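Local coordinates for TRAP dicarboxylate transporter-DctP subunit (Marinobacter aquaeolei, PDB 4PFI), which probably binds a solute, perhaps a dicarboxylate or related organic acid, in the periplasm and delivers it to a TRAP membrane transporter, at residues Q124-A127 with R128-L131; A143-A147 with G148-L152; R320-F323 with I324-G328. All coordinates share one frame; numbering follows the deposited sequence.

Contact 1: residues Q124-A127 with R128-L131; sequences QEPA and RRLL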
ATOM      1  N   GLN A 124       9.221 -12.872   3.060  1.00 27.75           N
ATOM      2  CA  GLN A 124       9.430 -11.529   3.579  1.00 29.96           C
ATOM      3  C   GLN A 124      10.844 -11.021   3.352  1.00 35.17           C
ATOM      4  O   GLN A 124      11.038  -9.842   3.080  1.00 36.56           O
ATOM      5  CB  GLN A 124       9.122 -11.480   5.079  1.00 27.01           C
ATOM      6  CG  GLN A 124       9.182 -10.059   5.650  1.00 32.78           C
ATOM      7  CD  GLN A 124       9.274 -10.010   7.176  1.00 36.76           C
ATOM      8  OE1 GLN A 124       8.307 -10.322   7.874  1.00 35.98           O
ATOM      9  NE2 GLN A 124      10.439  -9.606   7.694  1.00 35.94           N
ATOM     10  N   GLU A 125      11.842 -11.884   3.477  1.00 36.81           N
ATOM     11  CA  GLU A 125      13.213 -11.400   3.391  1.00 38.25           C
ATOM     12  C   GLU A 125      13.634 -10.970   1.980  1.00 36.14           C
ATOM     13  O   GLU A 125      14.151  -9.862   1.789  1.00 36.91           O
ATOM     14  CB  GLU A 125      14.177 -12.413   3.990  1.00 50.09           C
ATOM     15  CG  GLU A 125      14.157 -12.390   5.514  1.00 61.27           C
ATOM     16  CD  GLU A 125      14.452 -11.002   6.097  1.00 68.70           C
ATOM     17  OE1 GLU A 125      15.104 -10.182   5.410  1.00 72.13           O
ATOM     18  OE2 GLU A 125      14.023 -10.725   7.241  1.00 68.52           O
ATOM     19  N   PRO A 126      13.400 -11.831   0.984  1.00 30.38           N
ATOM     20  CA  PRO A 126      13.607 -11.379  -0.397  1.00 31.64           C
ATOM     21  C   PRO A 126      12.802 -10.091  -0.678  1.00 31.79           C
ATOM     22  O   PRO A 126      13.337  -9.156  -1.251  1.00 31.55           O
ATOM     23  CB  PRO A 126      13.079 -12.545  -1.242  1.00 31.51           C
ATOM     24  CG  PRO A 126      12.956 -13.707  -0.324  1.00 32.30           C
ATOM     25  CD  PRO A 126      12.830 -13.181   1.068  1.00 29.52           C
ATOM     26  N   ALA A 127      11.539 -10.046  -0.252  1.00 31.83           N
ATOM     27  CA  ALA A 127      10.667  -8.895  -0.518  1.00 27.82           C
ATOM     28  C   ALA A 127      11.225  -7.629   0.136  1.00 28.43           C
ATOM     29  O   ALA A 127      11.255  -6.553  -0.473  1.00 27.16           O
ATOM     30  CB  ALA A 127       9.274  -9.173  -0.011  1.00 25.17           C
ATOM     31  N   ARG A 128      11.680  -7.766   1.374  1.00 24.86           N
ATOM     32  CA  ARG A 128      12.330  -6.669   2.067  1.00 28.92           C
ATOM     33  C   ARG A 128      13.587  -6.226   1.297  1.00 34.35           C
ATOM     34  O   ARG A 128      13.772  -5.037   1.041  1.00 31.24           O
ATOM     35  CB  ARG A 128      12.715  -7.093   3.490  1.00 28.33           C
ATOM     36  CG  ARG A 128      13.081  -5.930   4.391  1.00 33.16           C
ATOM     37  CD  ARG A 128      13.335  -6.394   5.815  1.00 38.96           C
ATOM     38  NE  ARG A 128      14.485  -7.284   5.904  1.00 43.83           N
ATOM     39  CZ  ARG A 128      15.746  -6.871   5.991  1.00 44.51           C
ATOM     40  NH1 ARG A 128      16.733  -7.763   6.071  1.00 49.11           N
ATOM     41  NH2 ARG A 128      16.025  -5.578   5.997  1.00 41.40           N
ATOM     42  N   ARG A 129      14.433  -7.184   0.922  1.00 35.81           N
ATOM     43  CA  ARG A 129      15.674  -6.878   0.198  1.00 39.80           C
ATOM     44  C   ARG A 129      15.389  -6.031  -1.031  1.00 36.35           C
ATOM     45  O   ARG A 129      16.100  -5.068  -1.310  1.00 40.30           O
ATOM     46  CB  ARG A 129      16.391  -8.160  -0.252  1.00 47.15           C
ATOM     47  CG  ARG A 129      17.296  -8.789   0.797  1.00 54.74           C
ATOM     48  CD  ARG A 129      18.221  -9.888   0.206  1.00 58.26           C
ATOM     49  NE  ARG A 129      17.563 -11.203   0.120  1.00 60.26           N
ATOM     50  CZ  ARG A 129      17.338 -11.895  -1.004  1.00 56.68           C
ATOM     51  NH1 ARG A 129      17.723 -11.425  -2.188  1.00 54.62           N
ATOM     52  NH2 ARG A 129      16.723 -13.080  -0.940  1.00 52.32           N
ATOM     53  N   LEU A 130      14.363  -6.418  -1.778  1.00 33.76           N
ATOM     54  CA  LEU A 130      14.002  -5.735  -3.017  1.00 33.96           C
ATOM     55  C   LEU A 130      13.622  -4.277  -2.772  1.00 34.29           C
ATOM     56  O   LEU A 130      14.192  -3.369  -3.382  1.00 35.28           O
ATOM     57  CB  LEU A 130      12.839  -6.457  -3.688  1.00 33.40           C
ATOM     58  CG  LEU A 130      12.436  -5.910  -5.052  1.00 35.05           C
ATOM     59  CD1 LEU A 130      13.561  -6.170  -6.106  1.00 30.80           C
ATOM     60  CD2 LEU A 130      11.072  -6.503  -5.456  1.00 32.80           C
ATOM     61  N   LEU A 131      12.669  -4.054  -1.869  1.00 34.89           N
ATOM     62  CA  LEU A 131      12.179  -2.703  -1.579  1.00 33.04           C
ATOM     63  C   LEU A 131      13.289  -1.789  -1.057  1.00 33.05           C
ATOM     64  O   LEU A 131      13.196  -0.572  -1.182  1.00 32.93           O
ATOM     65  CB  LEU A 131      11.033  -2.740  -0.559  1.00 29.56           C
ATOM     66  CG  LEU A 131       9.695  -3.369  -0.987  1.00 28.93           C
ATOM     67  CD1 LEU A 131       8.764  -3.448   0.210  1.00 28.80           C
ATOM     68  CD2 LEU A 131       8.993  -2.626  -2.126  1.00 23.50           C
TER
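Glu125 and Arg128, one helical turn apart, form a salt bridge in which a single carboxylate oxygen takes two N-H groups. Arg128 NE and NH1 present the side-on edge of the guanidinium to Glu125 OE1, and the NH1 bond to OE1 measures 3.0 Å. Because two N-H groups converge on one oxygen, both bonds are bent, with N-H...O angles near 145°. That oxygen lies close to the guanidinium plane and is met on its syn side, while the carboxylate itself is turned 71° from the guanidinium. The two chains run side by side in the same direction. CB of Glu125 points away from the following turn, and the bend at chi2 (-56°) brings the carboxylate round to the arginine. Arg128 bends at chi3, and its NH2 continues to the carboxylate of Glu132; an i to i+3 salt bridge is thus extended by an i to i+4 pair along the helix surface.

Arg129 uses its flat group differently: one guanidinium face lies over Pro126 CA, offset toward its rim, with NH2 3.6 Å from Pro126 CA and 3.7 Å from Pro126 CB.

Behind these side chains stand the i to i+4 bonds of the helix, among them Arg129 N to Glu125 O at 2.8 Å and Leu131 N to Ala127 O at 3.2 Å. Pro126, lacking an N-H, sits in the first turn, where its nitrogen costs the helix no bond.

Ala127 and Leu131 are the buried side of helix 124-132. Trp279 of helix 263-296 touches both, as well as Gln124 and Arg128; Ala127 also meets Arg244 and Leu131 meets Ile246 on strand 244-252, while Pro121 in the preceding loop packs on Pro126 and Ala127.

Contact 2: residues A143-A147 with G148-L152; sequences AYHNA and GLQLL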
ATOM      1  N   ALA A 143      10.494   8.795 -12.046  1.00 47.34           N
ATOM      2  CA  ALA A 143       9.049   8.861 -12.250  1.00 43.80           C
ATOM      3  C   ALA A 143       8.418   9.798 -11.223  1.00 40.00           C
ATOM      4  O   ALA A 143       7.483  10.543 -11.530  1.00 42.41           O
ATOM      5  CB  ALA A 143       8.434   7.477 -12.171  1.00 44.56           C
ATOM      6  N   TYR A 144       8.952   9.769 -10.007  1.00 35.24           N
ATOM      7  CA  TYR A 144       8.468  10.628  -8.934  1.00 40.19           C
ATOM      8  C   TYR A 144       8.858  12.087  -9.145  1.00 45.53           C
ATOM      9  O   TYR A 144       8.058  12.994  -8.885  1.00 42.24           O
ATOM     10  CB  TYR A 144       9.021  10.157  -7.590  1.00 39.33           C
ATOM     11  CG  TYR A 144       8.202   9.062  -6.942  1.00 37.60           C
ATOM     12  CD1 TYR A 144       8.398   7.739  -7.287  1.00 37.70           C
ATOM     13  CD2 TYR A 144       7.241   9.354  -5.986  1.00 34.10           C
ATOM     14  CE1 TYR A 144       7.677   6.750  -6.715  1.00 36.99           C
ATOM     15  CE2 TYR A 144       6.508   8.358  -5.396  1.00 33.35           C
ATOM     16  CZ  TYR A 144       6.735   7.056  -5.771  1.00 35.00           C
ATOM     17  OH  TYR A 144       6.049   6.019  -5.221  1.00 34.69           O
ATOM     18  N   HIS A 145      10.102  12.298  -9.586  1.00 47.95           N
ATOM     19  CA  HIS A 145      10.621  13.633  -9.875  1.00 44.85           C
ATOM     20  C   HIS A 145       9.743  14.246 -10.936  1.00 47.06           C
ATOM     21  O   HIS A 145       9.345  15.397 -10.832  1.00 50.14           O
ATOM     22  CB  HIS A 145      12.069  13.580 -10.362  1.00 43.91           C
ATOM     23  CG  HIS A 145      13.080  13.402  -9.267  1.00 46.49           C
ATOM     24  ND1 HIS A 145      13.124  14.213  -8.151  1.00 45.12           N
ATOM     25  CD2 HIS A 145      14.107  12.527  -9.133  1.00 45.78           C
ATOM     26  CE1 HIS A 145      14.122  13.835  -7.372  1.00 41.08           C
ATOM     27  NE2 HIS A 145      14.733  12.813  -7.943  1.00 42.38           N
ATOM     28  N   ASN A 146       9.411  13.446 -11.940  1.00 52.58           N
ATOM     29  CA  ASN A 146       8.513  13.864 -13.012  1.00 56.84           C
ATOM     30  C   ASN A 146       7.172  14.395 -12.488  1.00 54.62           C
ATOM     31  O   ASN A 146       6.486  15.137 -13.183  1.00 59.53           O
ATOM     32  CB  ASN A 146       8.283  12.694 -13.974  1.00 59.71           C
ATOM     33  CG  ASN A 146       7.574  13.106 -15.244  1.00 65.70           C
ATOM     34  OD1 ASN A 146       6.353  12.963 -15.357  1.00 66.02           O
ATOM     35  ND2 ASN A 146       8.335  13.605 -16.221  1.00 69.33           N
ATOM     36  N   ALA A 147       6.802  14.011 -11.268  1.00 49.55           N
ATOM     37  CA  ALA A 147       5.582  14.513 -10.619  1.00 46.45           C
ATOM     38  C   ALA A 147       5.918  15.566  -9.560  1.00 49.51           C
ATOM     39  O   ALA A 147       5.045  15.996  -8.801  1.00 52.39           O
ATOM     40  CB  ALA A 147       4.783  13.351  -9.988  1.00 44.12           C
ATOM     41  N   GLY A 148       7.190  15.970  -9.529  1.00 47.75           N
ATOM     42  CA  GLY A 148       7.707  16.952  -8.587  1.00 45.84           C
ATOM     43  C   GLY A 148       7.842  16.449  -7.156  1.00 46.05           C
ATOM     44  O   GLY A 148       7.614  17.197  -6.202  1.00 49.14           O
ATOM     45  N   LEU A 149       8.237  15.190  -7.001  1.00 41.65           N
ATOM     46  CA  LEU A 149       8.345  14.597  -5.677  1.00 37.18           C
ATOM     47  C   LEU A 149       9.686  13.903  -5.457  1.00 36.99           C
ATOM     48  O   LEU A 149      10.241  13.278  -6.360  1.00 39.15           O
ATOM     49  CB  LEU A 149       7.192  13.606  -5.439  1.00 36.33           C
ATOM     50  CG  LEU A 149       5.791  14.215  -5.315  1.00 37.61           C
ATOM     51  CD1 LEU A 149       4.728  13.122  -5.316  1.00 39.41           C
ATOM     52  CD2 LEU A 149       5.683  15.078  -4.067  1.00 39.03           C
ATOM     53  N   GLN A 150      10.202  13.998  -4.238  1.00 37.01           N
ATOM     54  CA  GLN A 150      11.392  13.244  -3.878  1.00 40.77           C
ATOM     55  C   GLN A 150      10.977  11.924  -3.208  1.00 38.77           C
ATOM     56  O   GLN A 150      10.433  11.933  -2.108  1.00 35.24           O
ATOM     57  CB  GLN A 150      12.297  14.066  -2.949  1.00 38.66           C
ATOM     58  CG  GLN A 150      13.564  13.343  -2.541  1.00 43.18           C
ATOM     59  CD  GLN A 150      14.479  13.039  -3.720  1.00 47.84           C
ATOM     60  OE1 GLN A 150      14.979  13.950  -4.377  1.00 49.50           O
ATOM     61  NE2 GLN A 150      14.705  11.752  -3.989  1.00 48.09           N
ATOM     62  N   LEU A 151      11.226  10.803  -3.888  1.00 36.98           N
ATOM     63  CA  LEU A 151      10.964   9.467  -3.328  1.00 35.23           C
ATOM     64  C   LEU A 151      12.062   9.107  -2.340  1.00 38.27           C
ATOM     65  O   LEU A 151      13.233   9.163  -2.683  1.00 42.01           O
ATOM     66  CB  LEU A 151      10.908   8.406  -4.435  1.00 31.98           C
ATOM     67  CG  LEU A 151      10.876   6.955  -3.934  1.00 33.10           C
ATOM     68  CD1 LEU A 151       9.521   6.607  -3.320  1.00 29.53           C
ATOM     69  CD2 LEU A 151      11.247   5.969  -5.036  1.00 33.35           C
ATOM     70  N   LEU A 152      11.680   8.739  -1.116  1.00 36.10           N
ATOM     71  CA  LEU A 152      12.642   8.384  -0.071  1.00 29.98           C
ATOM     72  C   LEU A 152      12.654   6.882   0.211  1.00 33.33           C
ATOM     73  O   LEU A 152      13.632   6.354   0.731  1.00 33.61           O
ATOM     74  CB  LEU A 152      12.335   9.147   1.220  1.00 29.79           C
ATOM     75  CG  LEU A 152      12.352  10.677   1.088  1.00 34.76           C
ATOM     76  CD1 LEU A 152      12.028  11.360   2.422  1.00 32.27           C
ATOM     77  CD2 LEU A 152      13.701  11.153   0.544  1.00 32.38           C
TER
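Leu151 lies over one face of the Tyr144 ring, a CH-pi contact that joins the last turn of helix 134-145 to strand 149-164. Its CD1 stands 3.9 Å from the ring centroid, toward the phenol end, and CB of the same leucine rests against Tyr144 CG. CB of Tyr144 already points at the strand, and with CG anti to the carbonyl carbon (chi1 -85°) the ring lies against Leu151. Leu149 CB meets the ring edge at CD2, 4.3 Å away. Gln150 OE1 comes to the edge of the His145 ring, 3.1 Å from the carbon CE1, with the amide and ring planes 79° apart.

Two side-chain hydrogen bonds lie nearby: His145 ND1 bonds to Glu253, and Gln150 NE2 reaches forward to Leu151 O.

Backbone bonds close the turn. Leu149 N reaches Tyr144 O at 2.9 Å and Gly148 N reaches His145 O at 2.6 Å, each donor standing above the carbonyl plane. Ala147 N also bonds to Tyr144 O, from the face opposite to Leu149 N. With its positive phi of 73°, Gly148 is the C-prime residue of a Schellman motif, which ends the helix and turns the chain directly into the strand.

Contact 3: residues R320-F323 with I324-G328; sequences RQRF and IELTG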
ATOM      1  N   ARG A 320      -0.330  -7.761 -16.184  1.00 29.33           N
ATOM      2  CA  ARG A 320       1.058  -7.411 -16.491  1.00 32.30           C
ATOM      3  C   ARG A 320       1.132  -6.750 -17.857  1.00 34.39           C
ATOM      4  O   ARG A 320       1.831  -5.758 -18.040  1.00 29.17           O
ATOM      5  CB  ARG A 320       1.975  -8.642 -16.409  1.00 28.60           C
ATOM      6  CG  ARG A 320       2.173  -9.051 -14.973  1.00 27.71           C
ATOM      7  CD  ARG A 320       2.966 -10.317 -14.776  1.00 34.16           C
ATOM      8  NE  ARG A 320       2.776 -10.825 -13.417  1.00 34.15           N
ATOM      9  CZ  ARG A 320       3.551 -11.733 -12.831  1.00 35.63           C
ATOM     10  NH1 ARG A 320       4.596 -12.247 -13.472  1.00 28.91           N
ATOM     11  NH2 ARG A 320       3.277 -12.118 -11.583  1.00 35.48           N
ATOM     12  N   GLN A 321       0.364  -7.293 -18.796  1.00 37.01           N
ATOM     13  CA  GLN A 321       0.287  -6.755 -20.144  1.00 35.12           C
ATOM     14  C   GLN A 321      -0.231  -5.316 -20.105  1.00 31.79           C
ATOM     15  O   GLN A 321       0.404  -4.415 -20.624  1.00 35.93           O
ATOM     16  CB  GLN A 321      -0.628  -7.641 -20.990  1.00 39.42           C
ATOM     17  CG  GLN A 321      -0.835  -7.171 -22.429  1.00 42.93           C
ATOM     18  CD  GLN A 321      -1.863  -8.014 -23.164  1.00 48.42           C
ATOM     19  OE1 GLN A 321      -1.780  -9.246 -23.182  1.00 49.85           O
ATOM     20  NE2 GLN A 321      -2.856  -7.356 -23.752  1.00 51.28           N
ATOM     21  N   ARG A 322      -1.378  -5.108 -19.457  1.00 33.22           N
ATOM     22  CA  ARG A 322      -1.969  -3.768 -19.326  1.00 31.11           C
ATOM     23  C   ARG A 322      -0.980  -2.813 -18.645  1.00 31.56           C
ATOM     24  O   ARG A 322      -0.898  -1.641 -18.991  1.00 28.92           O
ATOM     25  CB  ARG A 322      -3.290  -3.831 -18.541  1.00 32.60           C
ATOM     26  CG  ARG A 322      -3.863  -2.460 -18.107  1.00 36.99           C
ATOM     27  CD  ARG A 322      -4.292  -1.559 -19.286  1.00 43.69           C
ATOM     28  NE  ARG A 322      -4.980  -2.298 -20.353  1.00 53.34           N
ATOM     29  CZ  ARG A 322      -6.258  -2.694 -20.310  1.00 56.48           C
ATOM     30  NH1 ARG A 322      -7.016  -2.437 -19.243  1.00 54.57           N
ATOM     31  NH2 ARG A 322      -6.785  -3.364 -21.338  1.00 56.08           N
ATOM     32  N   PHE A 323      -0.202  -3.338 -17.701  1.00 30.55           N
ATOM     33  CA  PHE A 323       0.758  -2.526 -16.963  1.00 27.64           C
ATOM     34  C   PHE A 323       1.859  -2.040 -17.882  1.00 30.41           C
ATOM     35  O   PHE A 323       2.246  -0.885 -17.808  1.00 34.02           O
ATOM     36  CB  PHE A 323       1.379  -3.299 -15.797  1.00 27.15           C
ATOM     37  CG  PHE A 323       2.421  -2.520 -15.038  1.00 27.65           C
ATOM     38  CD1 PHE A 323       2.088  -1.354 -14.373  1.00 27.06           C
ATOM     39  CD2 PHE A 323       3.756  -2.937 -15.025  1.00 28.86           C
ATOM     40  CE1 PHE A 323       3.052  -0.638 -13.683  1.00 27.62           C
ATOM     41  CE2 PHE A 323       4.725  -2.225 -14.336  1.00 29.41           C
ATOM     42  CZ  PHE A 323       4.375  -1.075 -13.669  1.00 30.91           C
ATOM     43  N   ILE A 324       2.369  -2.939 -18.724  1.00 34.04           N
ATOM     44  CA  ILE A 324       3.418  -2.613 -19.704  1.00 35.39           C
ATOM     45  C   ILE A 324       2.927  -1.597 -20.732  1.00 38.71           C
ATOM     46  O   ILE A 324       3.605  -0.614 -20.986  1.00 44.00           O
ATOM     47  CB  ILE A 324       3.934  -3.856 -20.481  1.00 38.38           C
ATOM     48  CG1 ILE A 324       4.597  -4.854 -19.535  1.00 33.29           C
ATOM     49  CG2 ILE A 324       4.942  -3.446 -21.568  1.00 40.64           C
ATOM     50  CD1 ILE A 324       5.656  -4.231 -18.657  1.00 35.51           C
ATOM     51  N   GLU A 325       1.752  -1.834 -21.319  1.00 39.09           N
ATOM     52  CA  GLU A 325       1.131  -0.863 -22.222  1.00 40.55           C
ATOM     53  C   GLU A 325       1.120   0.544 -21.618  1.00 42.89           C
ATOM     54  O   GLU A 325       1.336   1.531 -22.314  1.00 47.95           O
ATOM     55  CB  GLU A 325      -0.306  -1.266 -22.545  1.00 39.16           C
ATOM     56  CG  GLU A 325      -0.445  -2.558 -23.307  1.00 47.80           C
ATOM     57  CD  GLU A 325      -1.882  -3.095 -23.307  1.00 54.26           C
ATOM     58  OE1 GLU A 325      -2.752  -2.519 -22.603  1.00 53.92           O
ATOM     59  OE2 GLU A 325      -2.140  -4.106 -24.006  1.00 56.77           O
ATOM     60  N   LEU A 326       0.867   0.623 -20.317  1.00 43.39           N
ATOM     61  CA  LEU A 326       0.743   1.900 -19.620  1.00 43.98           C
ATOM     62  C   LEU A 326       2.069   2.551 -19.214  1.00 41.19           C
ATOM     63  O   LEU A 326       2.119   3.762 -19.021  1.00 47.82           O
ATOM     64  CB  LEU A 326      -0.121   1.723 -18.366  1.00 42.84           C
ATOM     65  CG  LEU A 326      -1.635   1.654 -18.606  1.00 44.58           C
ATOM     66  CD1 LEU A 326      -2.403   1.274 -17.316  1.00 41.76           C
ATOM     67  CD2 LEU A 326      -2.142   2.985 -19.183  1.00 43.74           C
ATOM     68  N   THR A 327       3.129   1.765 -19.066  1.00 33.57           N
ATOM     69  CA  THR A 327       4.385   2.287 -18.534  1.00 39.96           C
ATOM     70  C   THR A 327       5.587   2.028 -19.456  1.00 44.78           C
ATOM     71  O   THR A 327       6.676   2.544 -19.214  1.00 43.77           O
ATOM     72  CB  THR A 327       4.683   1.698 -17.136  1.00 37.40           C
ATOM     73  OG1 THR A 327       4.756   0.269 -17.218  1.00 37.64           O
ATOM     74  CG2 THR A 327       3.593   2.107 -16.137  1.00 37.83           C
ATOM     75  N   GLY A 328       5.375   1.224 -20.497  1.00 43.95           N
ATOM     76  CA  GLY A 328       6.406   0.912 -21.471  1.00 47.97           C
ATOM     77  C   GLY A 328       7.636   0.231 -20.900  1.00 53.39           C
ATOM     78  O   GLY A 328       7.544  -0.664 -20.057  1.00 52.21           O
TER
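Phe323 O is gripped by three donors from the next turn, the shortest bond coming from Thr327 OG1 at 2.8 Å. The hydroxyl donates from above the carbonyl plane, whereas Thr327 N and Leu326 N add only weak, strongly bent bonds. Thr327 OG1 lies between the backbone N and the carbonyl carbon (chi1 59°), a position that folds the hydroxyl back onto the preceding turn. Such a bond to the carbonyl four residues earlier is common within helices. Thr327 OG1 also stands over the centre of one face of the Phe323 ring, 3.7 Å above its plane, and the methyl CG2 comes within 3.7 Å of Phe323 CE1.

On another side of the helix, Glu325 divides its carboxylate between two partners. Arg322 NE makes a salt bridge to Glu325 OE1 at 3.2 Å, fairly straight at 158°; the oxygen lies in the guanidinium plane, and the two flat groups are nearly coplanar. Bends at chi2 and chi3 of Arg322 bring its NE round to the acid one turn on. Glu325 OE2 takes a weak hydrogen bond from Gln321 NE2, 3.3 Å long. Leu326 CD1 packs beside the arginine, 3.9 Å from Arg322 CD.

Beneath, Glu325 N bonds to Gln321 O, straight at 175°. Gly328, whose positive phi departs from helical values, donates its N-H to Ile324 O, which also accepts from Thr327 N.

Phe323, the buried member, packs on Leu113 and Leu116 of a loop and on Thr186 of helix 185-192. Ile335 meets both Phe323 and Ile324, which implies a bend in the chain, probably at Gly328. Leu326 touches Glu185, a long, weak ion pair links Arg322 NH1 to Glu189 on helix 185-192, and Arg320 NH2 bonds to His117 O.

Overall arrangement
From the N terminus the chain reaches contact 1 in helix 124-132, passes through helix 134-145 into contact 2 at its end, and comes to contact 3 in the final helix, 318-339. The three follow in series; none nests in or crosses another. Contacts 1 and 3 each link successive turns of their own helix, whereas contact 2 closes the tight turn from helix to strand 149-164. Their centres lie about 20 to 23 Å apart, and no two contacts touch. Strand 244-252 is shared ground, receiving side chains from contacts 1 and 2, while residues of the loop region 108-121 pack against all three, so the C-terminal helix meets the same connecting segment as the earlier sites.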